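PDB 2XJ9: MIPZ from Caulobacter crescentus, which binds and probably hydrolyses ATP, dimerising and associating with the nucleoid to form gradients that inhibit cell division away from the correct division plane. Local coordinates for residues Thr131-Asp135 / Arg185-Ala189. The protein carries 1 engineered substitution. Residues are numbered along the deposited sequence; the frame is centred on the assembly and turned at random.
Sequences TPMND and RNRLA. With AGS (phosphothiophosphoric acid-adenylate ester), chain D.
Asn-186 N donates a short hydrogen bond to Met-133 O (2.6 Å, 164° at the hydrogen); Arg-185 CA adds a CA-H...O contact to Met-133 O at 3.4 Å. The strands run parallel, Met-133 opposite Arg-185 (CA-CA 5.0 Å), the register continuing to Asn-134/Asn-186 (CA-CA 5.3 Å) before parting. There water 1 bridges, accepting from Asp-135 N (3.1 Å) and donating to Arg-187 O (2.8 Å). Asp-135 OD2 lies 3.8 Å from Arg-185 NE, a long salt bridge; the oxygen lies well out of the guanidinium plane (charges only, no N-H points at it). These are C-terminal ends of adjacent strands in the parallel sheet of a P-loop NTPase, where nucleotide binds: Arg-187, at phi/psi 54/41, turns the chain next to adenine, its CG 3.3 Å from AGS C5, AGS O4' lying over one guanidinium face. Asn-134 (chi1 m) hydrogen-bonds through OD1 to Arg-187 of the second subunit, reciprocally. Met-133 (chi1 p) and Arg-185 (m) share one sheet face, and Leu-188 CD2 packs 4.2 Å from Asp-135 CG.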
loop_
_atom_site.group_PDB
_atom_site.type_symbol
_atom_site.label_atom_id
_atom_site.label_comp_id
_atom_site.label_asym_id
_atom_site.label_seq_id
_atom_site.Cartn_x
_atom_site.Cartn_y
_atom_site.Cartn_z
ATOM N N THR A 131 -9.385 10.838 1.340
ATOM C CA THR A 131 -8.581 9.811 2.012
ATOM C C THR A 131 -9.223 8.427 1.934
ATOM O O THR A 131 -9.994 8.048 2.812
ATOM C CB THR A 131 -8.378 10.129 3.485
ATOM O OG1 THR A 131 -7.370 11.124 3.612
ATOM C CG2 THR A 131 -7.917 8.907 4.209
ATOM N N PRO A 132 -8.900 7.664 0.888
ATOM C CA PRO A 132 -9.471 6.339 0.701
ATOM C C PRO A 132 -8.802 5.397 1.651
ATOM O O PRO A 132 -7.626 5.573 1.890
ATOM C CB PRO A 132 -9.032 5.986 -0.706
ATOM C CG PRO A 132 -7.717 6.632 -0.821
ATOM C CD PRO A 132 -7.816 7.926 -0.067
ATOM N N MET A 133 -9.519 4.424 2.185
ATOM C CA MET A 133 -8.880 3.424 3.017
ATOM C C MET A 133 -9.483 2.032 2.800
ATOM O O MET A 133 -10.601 1.897 2.291
ATOM C CB MET A 133 -9.006 3.804 4.486
ATOM C CG MET A 133 -10.342 3.454 5.102
ATOM S SD MET A 133 -10.416 3.885 6.855
ATOM C CE MET A 133 -9.321 2.675 7.594
ATOM N N ASN A 134 -8.730 0.997 3.181
ATOM C CA ASN A 134 -9.250 -0.358 3.159
ATOM C C ASN A 134 -10.168 -0.569 4.344
ATOM O O ASN A 134 -9.985 0.005 5.419
ATOM C CB ASN A 134 -8.134 -1.401 3.224
ATOM C CG ASN A 134 -7.325 -1.498 1.937
ATOM O OD1 ASN A 134 -7.800 -2.011 0.932
ATOM N ND2 ASN A 134 -6.074 -1.045 1.985
ATOM N N ASP A 135 -11.157 -1.415 4.127
ATOM C CA ASP A 135 -12.068 -1.869 5.154
ATOM C C ASP A 135 -11.300 -2.815 6.086
ATOM O O ASP A 135 -11.334 -4.027 5.928
ATOM C CB ASP A 135 -13.188 -2.609 4.446
ATOM C CG ASP A 135 -14.352 -2.878 5.327
ATOM O OD1 ASP A 135 -14.988 -3.947 5.137
ATOM O OD2 ASP A 135 -14.639 -2.023 6.190
ATOM N N ARG A 185 -14.289 4.344 2.095
ATOM C CA ARG A 185 -13.811 2.968 2.177
ATOM C C ARG A 185 -13.706 2.332 0.801
ATOM O O ARG A 185 -14.664 2.313 0.039
ATOM C CB ARG A 185 -14.743 2.141 3.038
ATOM C CG ARG A 185 -14.836 2.548 4.484
ATOM C CD ARG A 185 -15.227 1.291 5.223
ATOM N NE ARG A 185 -16.072 1.541 6.345
ATOM C CZ ARG A 185 -17.336 1.206 6.600
ATOM N NH1 ARG A 185 -17.778 1.622 7.769
ATOM N NH2 ARG A 185 -18.150 0.512 5.801
ATOM N N ASN A 186 -12.539 1.790 0.500
ATOM C CA ASN A 186 -12.216 1.358 -0.848
ATOM C C ASN A 186 -11.928 -0.158 -0.907
ATOM O O ASN A 186 -11.657 -0.786 0.113
ATOM C CB ASN A 186 -11.040 2.205 -1.332
ATOM C CG ASN A 186 -10.568 1.825 -2.705
ATOM O OD1 ASN A 186 -9.403 1.443 -2.901
ATOM N ND2 ASN A 186 -11.457 1.931 -3.675
ATOM N N ARG A 187 -12.012 -0.749 -2.094
ATOM C CA ARG A 187 -11.862 -2.204 -2.250
ATOM C C ARG A 187 -12.789 -3.019 -1.358
ATOM O O ARG A 187 -12.386 -4.028 -0.801
ATOM C CB ARG A 187 -10.417 -2.654 -2.027
ATOM C CG ARG A 187 -9.527 -2.428 -3.232
ATOM C CD ARG A 187 -8.914 -3.727 -3.703
ATOM N NE ARG A 187 -7.536 -3.871 -3.268
ATOM C CZ ARG A 187 -6.741 -4.845 -3.680
ATOM N NH1 ARG A 187 -5.497 -4.902 -3.242
ATOM N NH2 ARG A 187 -7.190 -5.753 -4.530
ATOM N N LEU A 188 -14.031 -2.582 -1.234
ATOM C CA LEU A 188 -15.014 -3.346 -0.501
ATOM C C LEU A 188 -15.314 -4.672 -1.212
ATOM O O LEU A 188 -15.355 -4.740 -2.450
ATOM C CB LEU A 188 -16.288 -2.532 -0.319
ATOM C CG LEU A 188 -16.126 -1.273 0.539
ATOM C CD1 LEU A 188 -16.948 -0.108 -0.024
ATOM C CD2 LEU A 188 -16.460 -1.536 1.996
ATOM N N ALA A 189 -15.505 -5.723 -0.414
ATOM C CA ALA A 189 -15.847 -7.030 -0.933
ATOM C C ALA A 189 -17.236 -7.413 -0.463
ATOM O O ALA A 189 -17.974 -6.573 0.044
ATOM C CB ALA A 189 -14.833 -8.046 -0.478
HETATM P PG AGS D . 0.878 3.408 -2.415
HETATM S S1G AGS D . 1.248 3.568 -0.940
HETATM O O2G AGS D . 1.673 2.368 -3.175
HETATM O O3G AGS D . 0.776 4.684 -3.222
HETATM P PB AGS D . -1.898 3.570 -3.137
HETATM O O1B AGS D . -2.670 4.202 -1.999
HETATM O O2B AGS D . -1.397 4.314 -4.349
HETATM O O3B AGS D . -0.640 2.839 -2.427
HETATM P PA AGS D . -3.203 1.980 -5.105
HETATM O O1A AGS D . -4.095 3.058 -5.684
HETATM O O2A AGS D . -1.992 1.557 -5.853
HETATM O O3A AGS D . -2.795 2.338 -3.612
HETATM O "O5'" AGS D . -4.088 0.687 -4.782
HETATM C "C5'" AGS D . -3.477 -0.451 -4.198
HETATM C "C4'" AGS D . -3.709 -1.689 -5.078
HETATM O "O4'" AGS D . -5.100 -1.879 -5.097
HETATM C "C3'" AGS D . -3.332 -1.539 -6.541
HETATM O "O3'" AGS D . -2.939 -2.806 -7.040
HETATM C "C2'" AGS D . -4.592 -1.161 -7.288
HETATM O "O2'" AGS D . -4.504 -1.675 -8.625
HETATM C "C1'" AGS D . -5.633 -1.835 -6.419
HETATM N N9 AGS D . -6.940 -1.187 -6.161
HETATM C C8 AGS D . -7.149 -0.069 -5.428
HETATM N N7 AGS D . -8.478 0.221 -5.337
HETATM C C5 AGS D . -9.122 -0.753 -6.007
HETATM C C6 AGS D . -10.513 -1.062 -6.299
HETATM N N6 AGS D . -11.487 -0.248 -5.845
HETATM N N1 AGS D . -10.759 -2.176 -7.020
HETATM C C2 AGS D . -9.798 -2.989 -7.484
HETATM N N3 AGS D . -8.504 -2.771 -7.261
HETATM C C4 AGS D . -8.120 -1.689 -6.537
HETATM O O HOH W 1 -11.248 -3.378 1.695
#